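Local atomic coordinates of putative secreted protein (Streptomyces coelicolor A3, PDB entry 2QF9), a protein that is of unknown function but is probably secreted and belongs to the DUF305 family, a helical bundle of the ferritin clan. Residues R40-A43 / Y44-Q48; I158-M161 / A162-A166. One frame throughout, in Å; residues are numbered along the deposited sequence.

Interaction 1 of 2, residues R40-A43 / Y44-Q48; sequences RRLA and YDIAQ. With EDO (1,2-ethanediol), chain C.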
ATOM      1  N   ARG A  40       1.628  -0.002 -17.096  1.00 10.34           N
ATOM      2  CA  ARG A  40       2.432   0.140 -15.870  1.00 11.42           C
ATOM      3  C   ARG A  40       1.921   1.254 -14.961  1.00 11.53           C
ATOM      4  O   ARG A  40       1.902   1.074 -13.727  1.00 10.84           O
ATOM      5  CB  ARG A  40       3.923   0.334 -16.187  1.00 11.74           C
ATOM      6  CG  ARG A  40       4.615  -0.976 -16.592  1.00 12.18           C
ATOM      7  CD  ARG A  40       6.049  -0.768 -17.047  1.00 13.17           C
ATOM      8  NE  ARG A  40       6.810   0.187 -16.226  1.00 23.32           N
ATOM      9  CZ  ARG A  40       7.459  -0.133 -15.107  1.00 22.59           C
ATOM     10  NH1 ARG A  40       7.458  -1.379 -14.646  1.00 25.63           N
ATOM     11  NH2 ARG A  40       8.122   0.792 -14.454  1.00 25.03           N
ATOM     12  N   ARG A  41       1.485   2.372 -15.560  1.00 11.37           N
ATOM     13  CA  ARG A  41       0.966   3.509 -14.775  1.00 12.53           C
ATOM     14  C   ARG A  41      -0.358   3.127 -14.120  1.00 12.17           C
ATOM     15  O   ARG A  41      -0.577   3.426 -12.944  1.00 11.65           O
ATOM     16  CB  ARG A  41       0.803   4.789 -15.608  1.00 12.95           C
ATOM     17  CG  ARG A  41       0.178   5.941 -14.828  1.00 16.87           C
ATOM     18  CD  ARG A  41       1.088   6.432 -13.706  1.00 24.09           C
ATOM     19  NE  ARG A  41       0.359   7.138 -12.646  1.00 29.22           N
ATOM     20  CZ  ARG A  41       0.913   7.920 -11.713  1.00 30.40           C
ATOM     21  NH1 ARG A  41       2.228   8.150 -11.693  1.00 32.16           N
ATOM     22  NH2 ARG A  41       0.141   8.486 -10.792  1.00 31.03           N
ATOM     23  N   LEU A  42      -1.241   2.475 -14.884  1.00 11.50           N
ATOM     24  CA  LEU A  42      -2.515   2.041 -14.330  1.00 11.87           C
ATOM     25  C   LEU A  42      -2.275   1.095 -13.151  1.00 11.41           C
ATOM     26  O   LEU A  42      -2.886   1.263 -12.069  1.00 11.59           O
ATOM     27  CB  LEU A  42      -3.358   1.349 -15.405  1.00 11.13           C
ATOM     28  CG  LEU A  42      -4.647   0.663 -14.926  1.00 13.18           C
ATOM     29  CD1 LEU A  42      -5.632   1.665 -14.251  1.00 15.71           C
ATOM     30  CD2 LEU A  42      -5.280  -0.124 -16.082  1.00 13.78           C
ATOM     31  N   ALA A  43      -1.385   0.114 -13.358  1.00 10.56           N
ATOM     32  CA  ALA A  43      -1.073  -0.877 -12.317  1.00 10.79           C
ATOM     33  C   ALA A  43      -0.523  -0.187 -11.064  1.00 10.33           C
ATOM     34  O   ALA A  43      -0.895  -0.523  -9.951  1.00 10.36           O
ATOM     35  CB  ALA A  43      -0.093  -1.926 -12.850  1.00 10.69           C
ATOM     36  N   TYR A  44       0.315   0.823 -11.256  1.00 10.29           N
ATOM     37  CA  TYR A  44       0.861   1.584 -10.124  1.00 10.81           C
ATOM     38  C   TYR A  44      -0.271   2.305  -9.372  1.00 11.34           C
ATOM     39  O   TYR A  44      -0.336   2.250  -8.142  1.00 11.06           O
ATOM     40  CB  TYR A  44       1.911   2.579 -10.634  1.00 11.59           C
ATOM     41  CG  TYR A  44       2.390   3.586  -9.624  1.00 12.81           C
ATOM     42  CD1 TYR A  44       3.437   3.285  -8.749  1.00 16.41           C
ATOM     43  CD2 TYR A  44       1.811   4.855  -9.554  1.00 14.88           C
ATOM     44  CE1 TYR A  44       3.888   4.224  -7.822  1.00 17.07           C
ATOM     45  CE2 TYR A  44       2.253   5.800  -8.627  1.00 16.28           C
ATOM     46  CZ  TYR A  44       3.294   5.469  -7.773  1.00 16.46           C
ATOM     47  OH  TYR A  44       3.744   6.404  -6.858  1.00 18.38           O
ATOM     48  N   ASP A  45      -1.148   2.982 -10.114  1.00 10.98           N
ATOM     49  CA  ASP A  45      -2.293   3.681  -9.507  1.00 11.46           C
ATOM     50  C   ASP A  45      -3.246   2.754  -8.739  1.00 11.73           C
ATOM     51  O   ASP A  45      -3.654   3.054  -7.616  1.00 11.06           O
ATOM     52  CB  ASP A  45      -3.051   4.501 -10.548  1.00 11.93           C
ATOM     53  CG  ASP A  45      -2.235   5.715 -11.046  1.00 13.84           C
ATOM     54  OD1 ASP A  45      -1.314   6.164 -10.344  1.00 16.97           O
ATOM     55  OD2 ASP A  45      -2.535   6.228 -12.132  1.00 17.03           O
ATOM     56  N   ILE A  46      -3.571   1.618  -9.336  1.00 10.85           N
ATOM     57  CA  ILE A  46      -4.395   0.633  -8.646  1.00 11.03           C
ATOM     58  C   ILE A  46      -3.693   0.098  -7.393  1.00 10.65           C
ATOM     59  O   ILE A  46      -4.325  -0.027  -6.340  1.00 10.98           O
ATOM     60  CB  ILE A  46      -4.797  -0.520  -9.597  1.00 11.45           C
ATOM     61  CG1 ILE A  46      -5.769   0.026 -10.647  1.00  9.95           C
ATOM     62  CG2 ILE A  46      -5.421  -1.710  -8.803  1.00 12.23           C
ATOM     63  CD1 ILE A  46      -6.122  -0.979 -11.755  1.00 10.72           C
ATOM     64  N   ALA A  47      -2.406  -0.258  -7.512  1.00 10.10           N
ATOM     65  CA  ALA A  47      -1.657  -0.725  -6.346  1.00  9.89           C
ATOM     66  C   ALA A  47      -1.674   0.316  -5.216  1.00  9.92           C
ATOM     67  O   ALA A  47      -1.909  -0.014  -4.055  1.00  9.26           O
ATOM     68  CB  ALA A  47      -0.205  -1.072  -6.726  1.00 10.09           C
ATOM     69  N   GLN A  48      -1.412   1.567  -5.570  1.00  9.77           N
ATOM     70  CA  GLN A  48      -1.337   2.640  -4.575  1.00 10.73           C
ATOM     71  C   GLN A  48      -2.677   2.838  -3.870  1.00 11.18           C
ATOM     72  O   GLN A  48      -2.735   2.910  -2.627  1.00 11.33           O
ATOM     73  CB  GLN A  48      -0.826   3.934  -5.213  1.00 10.89           C
ATOM     74  CG  GLN A  48       0.677   3.874  -5.549  1.00 12.78           C
ATOM     75  CD  GLN A  48       1.541   4.114  -4.314  1.00 17.97           C
ATOM     76  OE1 GLN A  48       1.973   5.235  -4.068  1.00 24.77           O
ATOM     77  NE2 GLN A  48       1.763   3.077  -3.526  1.00 18.99           N
TER
HETATM   78  C1  EDO C   1       2.713  -0.514  -1.992  1.00 19.37           C
HETATM   79  O1  EDO C   1       3.024  -1.837  -2.402  1.00 15.86           O
HETATM   80  C2  EDO C   1       1.413  -0.106  -2.674  1.00 18.43           C
HETATM   81  O2  EDO C   1       1.717   0.504  -3.917  1.00 15.94           O
HETATM   82  O   HOH W   1      -1.950   8.658 -13.004  1.00 43.09           O
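Asp45 OD2 is gripped by two donors, Arg41 NE at 3.1 Å and a water. The NE bond is fairly straight, 160° at the hydrogen. It comes to the syn side of OD2 but well out of the carboxylate plane. The same water takes a weak bond from NE. The other carboxylate oxygen, Asp45 OD1, forms a salt bridge with Arg41 NH2 at 2.8 Å. Both groups sit one turn apart on helix 37-63, an i to i+4 ion pair. The guanidinium and carboxylate planes are 73° apart, so the fork is twisted rather than flat. Arg41 reaches it because CG lies anti to the backbone N and the chain then bends at chi2, 66°. Tyr44 CD2 lies over one face of the guanidinium, 3.9 Å from Arg41 CZ. The ring is tilted, so this is not a parallel stack. With an alanine in place of Asp45, the guanidinium is likely to lose its carboxylate mate and to swing more freely off the Tyr44 ring. Another face of the helix is apolar: Leu42 CD1 meets Ile46 CD1 at 3.7 Å, facing helices 109-137 and 141-167. Further along, Gln48 CG lies against a face of the Tyr44 ring. Gln48 NE2 donates to O2 of 1,2-ethanediol at 2.6 Å, a molecule probably from the crystallisation liquor and also held by the second subunit. Tyr44 OH bonds to Glu25 of that subunit, and Gln48 OE1 to its Gln21. The chemistry implies three faces: an ion pair toward solvent, apolar side chains toward the bundle, and a polar, aromatic and partly charged face toward the second subunit.

Interaction 2 of 2, residues I158-M161 / A162-A166; sequences IRLM and ADLLA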
ATOM      1  N   ILE A 158     -12.972   0.444 -15.198  1.00 12.60           N
ATOM      2  CA  ILE A 158     -13.463  -0.570 -16.159  1.00 12.76           C
ATOM      3  C   ILE A 158     -13.599   0.060 -17.562  1.00 13.16           C
ATOM      4  O   ILE A 158     -13.159  -0.521 -18.559  1.00 13.24           O
ATOM      5  CB  ILE A 158     -14.804  -1.193 -15.706  1.00 12.50           C
ATOM      6  CG1 ILE A 158     -14.577  -2.107 -14.486  1.00 11.51           C
ATOM      7  CG2 ILE A 158     -15.464  -2.017 -16.863  1.00 12.17           C
ATOM      8  CD1 ILE A 158     -15.881  -2.439 -13.692  1.00 12.10           C
ATOM      9  N   ARG A 159     -14.181   1.259 -17.627  1.00 13.08           N
ATOM     10  CA  ARG A 159     -14.326   1.966 -18.914  1.00 14.23           C
ATOM     11  C   ARG A 159     -12.962   2.259 -19.553  1.00 13.32           C
ATOM     12  O   ARG A 159     -12.768   2.048 -20.766  1.00 13.71           O
ATOM     13  CB  ARG A 159     -15.167   3.247 -18.755  1.00 13.97           C
ATOM     14  CG  ARG A 159     -16.599   3.001 -18.266  1.00 16.11           C
ATOM     15  CD  ARG A 159     -17.460   4.298 -18.305  1.00 16.03           C
ATOM     16  NE  ARG A 159     -16.974   5.326 -17.382  1.00 18.86           N
ATOM     17  CZ  ARG A 159     -17.426   5.511 -16.137  1.00 20.83           C
ATOM     18  NH1 ARG A 159     -18.391   4.744 -15.650  1.00 23.53           N
ATOM     19  NH2 ARG A 159     -16.907   6.469 -15.374  1.00 21.22           N
ATOM     20  N   LEU A 160     -12.009   2.719 -18.739  1.00 12.17           N
ATOM     21  CA  LEU A 160     -10.645   2.954 -19.219  1.00 12.79           C
ATOM     22  C   LEU A 160     -10.002   1.659 -19.759  1.00 11.50           C
ATOM     23  O   LEU A 160      -9.406   1.654 -20.860  1.00 10.75           O
ATOM     24  CB  LEU A 160      -9.770   3.543 -18.109  1.00 12.70           C
ATOM     25  CG  LEU A 160      -8.287   3.702 -18.486  1.00 14.47           C
ATOM     26  CD1 LEU A 160      -8.094   4.744 -19.606  1.00 16.93           C
ATOM     27  CD2 LEU A 160      -7.427   4.043 -17.268  1.00 15.59           C
HETATM   28  N   MSE A 161     -10.108   0.582 -18.974  1.00 11.57           N
HETATM   29  CA  MSE A 161      -9.482  -0.687 -19.370  1.00 12.06           C
HETATM   30  C   MSE A 161     -10.116  -1.268 -20.629  1.00 11.48           C
HETATM   31  O   MSE A 161      -9.456  -1.974 -21.398  1.00 11.13           O
HETATM   32  CB  MSE A 161      -9.460  -1.681 -18.204  1.00 11.82           C
HETATM   33  CG  MSE A 161      -8.659  -1.163 -17.012  1.00 10.69           C
HETATM   34 SE   MSE A 161      -8.436  -2.563 -15.669  1.00 15.41          SE
HETATM   35  CE  MSE A 161     -10.259  -2.629 -15.085  1.00 10.33           C
ATOM     36  N   ALA A 162     -11.391  -0.948 -20.858  1.00 11.49           N
ATOM     37  CA  ALA A 162     -12.064  -1.387 -22.074  1.00 11.52           C
ATOM     38  C   ALA A 162     -11.394  -0.758 -23.302  1.00 11.84           C
ATOM     39  O   ALA A 162     -11.149  -1.429 -24.298  1.00 12.37           O
ATOM     40  CB  ALA A 162     -13.567  -1.053 -21.998  1.00 11.90           C
ATOM     41  N   ASP A 163     -11.085   0.537 -23.202  1.00 11.89           N
ATOM     42  CA  ASP A 163     -10.334   1.247 -24.256  1.00 12.38           C
ATOM     43  C   ASP A 163      -8.911   0.700 -24.396  1.00 11.51           C
ATOM     44  O   ASP A 163      -8.457   0.472 -25.513  1.00 11.54           O
ATOM     45  CB  ASP A 163     -10.279   2.748 -23.957  1.00 12.59           C
ATOM     46  CG  ASP A 163     -11.581   3.468 -24.281  1.00 16.96           C
ATOM     47  OD1 ASP A 163     -12.449   2.889 -24.965  1.00 21.10           O
ATOM     48  OD2 ASP A 163     -11.714   4.635 -23.852  1.00 19.76           O
ATOM     49  N   LEU A 164      -8.209   0.483 -23.273  1.00 11.16           N
ATOM     50  CA  LEU A 164      -6.840  -0.082 -23.339  1.00 10.06           C
ATOM     51  C   LEU A 164      -6.852  -1.472 -24.017  1.00 10.51           C
ATOM     52  O   LEU A 164      -5.974  -1.785 -24.836  1.00 10.32           O
ATOM     53  CB  LEU A 164      -6.191  -0.144 -21.933  1.00  9.59           C
ATOM     54  CG  LEU A 164      -5.904   1.232 -21.301  1.00  8.86           C
ATOM     55  CD1 LEU A 164      -5.396   1.049 -19.887  1.00 11.23           C
ATOM     56  CD2 LEU A 164      -4.888   2.097 -22.109  1.00 11.08           C
ATOM     57  N   LEU A 165      -7.865  -2.287 -23.700  1.00  9.91           N
ATOM     58  CA  LEU A 165      -8.025  -3.600 -24.335  1.00 10.05           C
ATOM     59  C   LEU A 165      -8.217  -3.481 -25.852  1.00 10.50           C
ATOM     60  O   LEU A 165      -7.497  -4.128 -26.639  1.00 10.83           O
ATOM     61  CB  LEU A 165      -9.183  -4.393 -23.704  1.00 10.26           C
ATOM     62  CG  LEU A 165      -8.845  -5.079 -22.369  1.00  9.64           C
ATOM     63  CD1 LEU A 165     -10.143  -5.354 -21.606  1.00  9.09           C
ATOM     64  CD2 LEU A 165      -7.992  -6.372 -22.545  1.00  9.36           C
ATOM     65  N   ALA A 166      -9.199  -2.672 -26.260  1.00 11.08           N
ATOM     66  CA  ALA A 166      -9.456  -2.478 -27.704  1.00 11.90           C
ATOM     67  C   ALA A 166      -8.189  -2.001 -28.443  1.00 12.78           C
ATOM     68  O   ALA A 166      -7.835  -2.510 -29.525  1.00 12.83           O
ATOM     69  CB  ALA A 166     -10.586  -1.521 -27.910  1.00 11.78           C
TER
HETATM   70  O   HOH W   2     -14.882   2.590 -22.490  1.00 19.35           O
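Leu164 packs back on Leu160, one turn earlier in helix 141-167. This helix belongs to a bundle of four long helices, consistent with the ferritin-like clan of the family. Leu164 CB starts over the preceding turn, 3.8 Å from both Leu160 O and Met161 O. CG moves nearer to the backbone and lies 3.6 Å from Leu160 O. From there CD1 reaches the Leu160 side chain, 4.2 Å from its CG, a loose apolar contact. CG of Leu164 is anti to its own carbonyl carbon (chi1 -67°), which lays the branch back along the helix toward Leu160. Leu160 has CG anti to the backbone N instead, and the two side chains meet at a slant. Leu160 is exposed and Leu164 is buried, so the pair spans the edge of the bundle. The residues one step on, Met161 and Leu165, are both buried. Met161 is a selenomethionine; its side chain packs on Leu117 and Thr121 of helix 109-137. Leu165 also lies on Leu117, and its CG comes to 3.3 Å from Met161 O. Most of the backbone bonds are ordinary i to i+4 bonds, such as Leu165 N to Met161 O at 2.8 Å. The bond from Asp163 N to Arg159 O is stretched and weak. Ala162 N gives Arg159 O a weak i to i+3 bond besides its own stronger one to Ile158 O. A water donates to the same Arg159 O at 2.8 Å and, weakly, to Asp163 OD1.

Overall arrangement
Interactions 1 and 2 are each one stretch of a single helix, 37-63 and 141-167, and their centres lie about 15 Å apart. Their buried sides meet. Leu42 of interaction 1 packs on the second helix, its CD2 3.7 Å from Met161 CG and 4.0 Å from Leu164 CD1. Helix 109-137 receives buried side chains from both. Their outer sides differ. Residues 40-48 carry an ion pair with a water on it, and also bond to the second subunit. Residues 158-166 touch no other chain of the assembly, and their water sits on a backbone carbonyl. Interaction 1 thus has core, solvent and subunit-interface sides; interaction 2 has core and solvent sides.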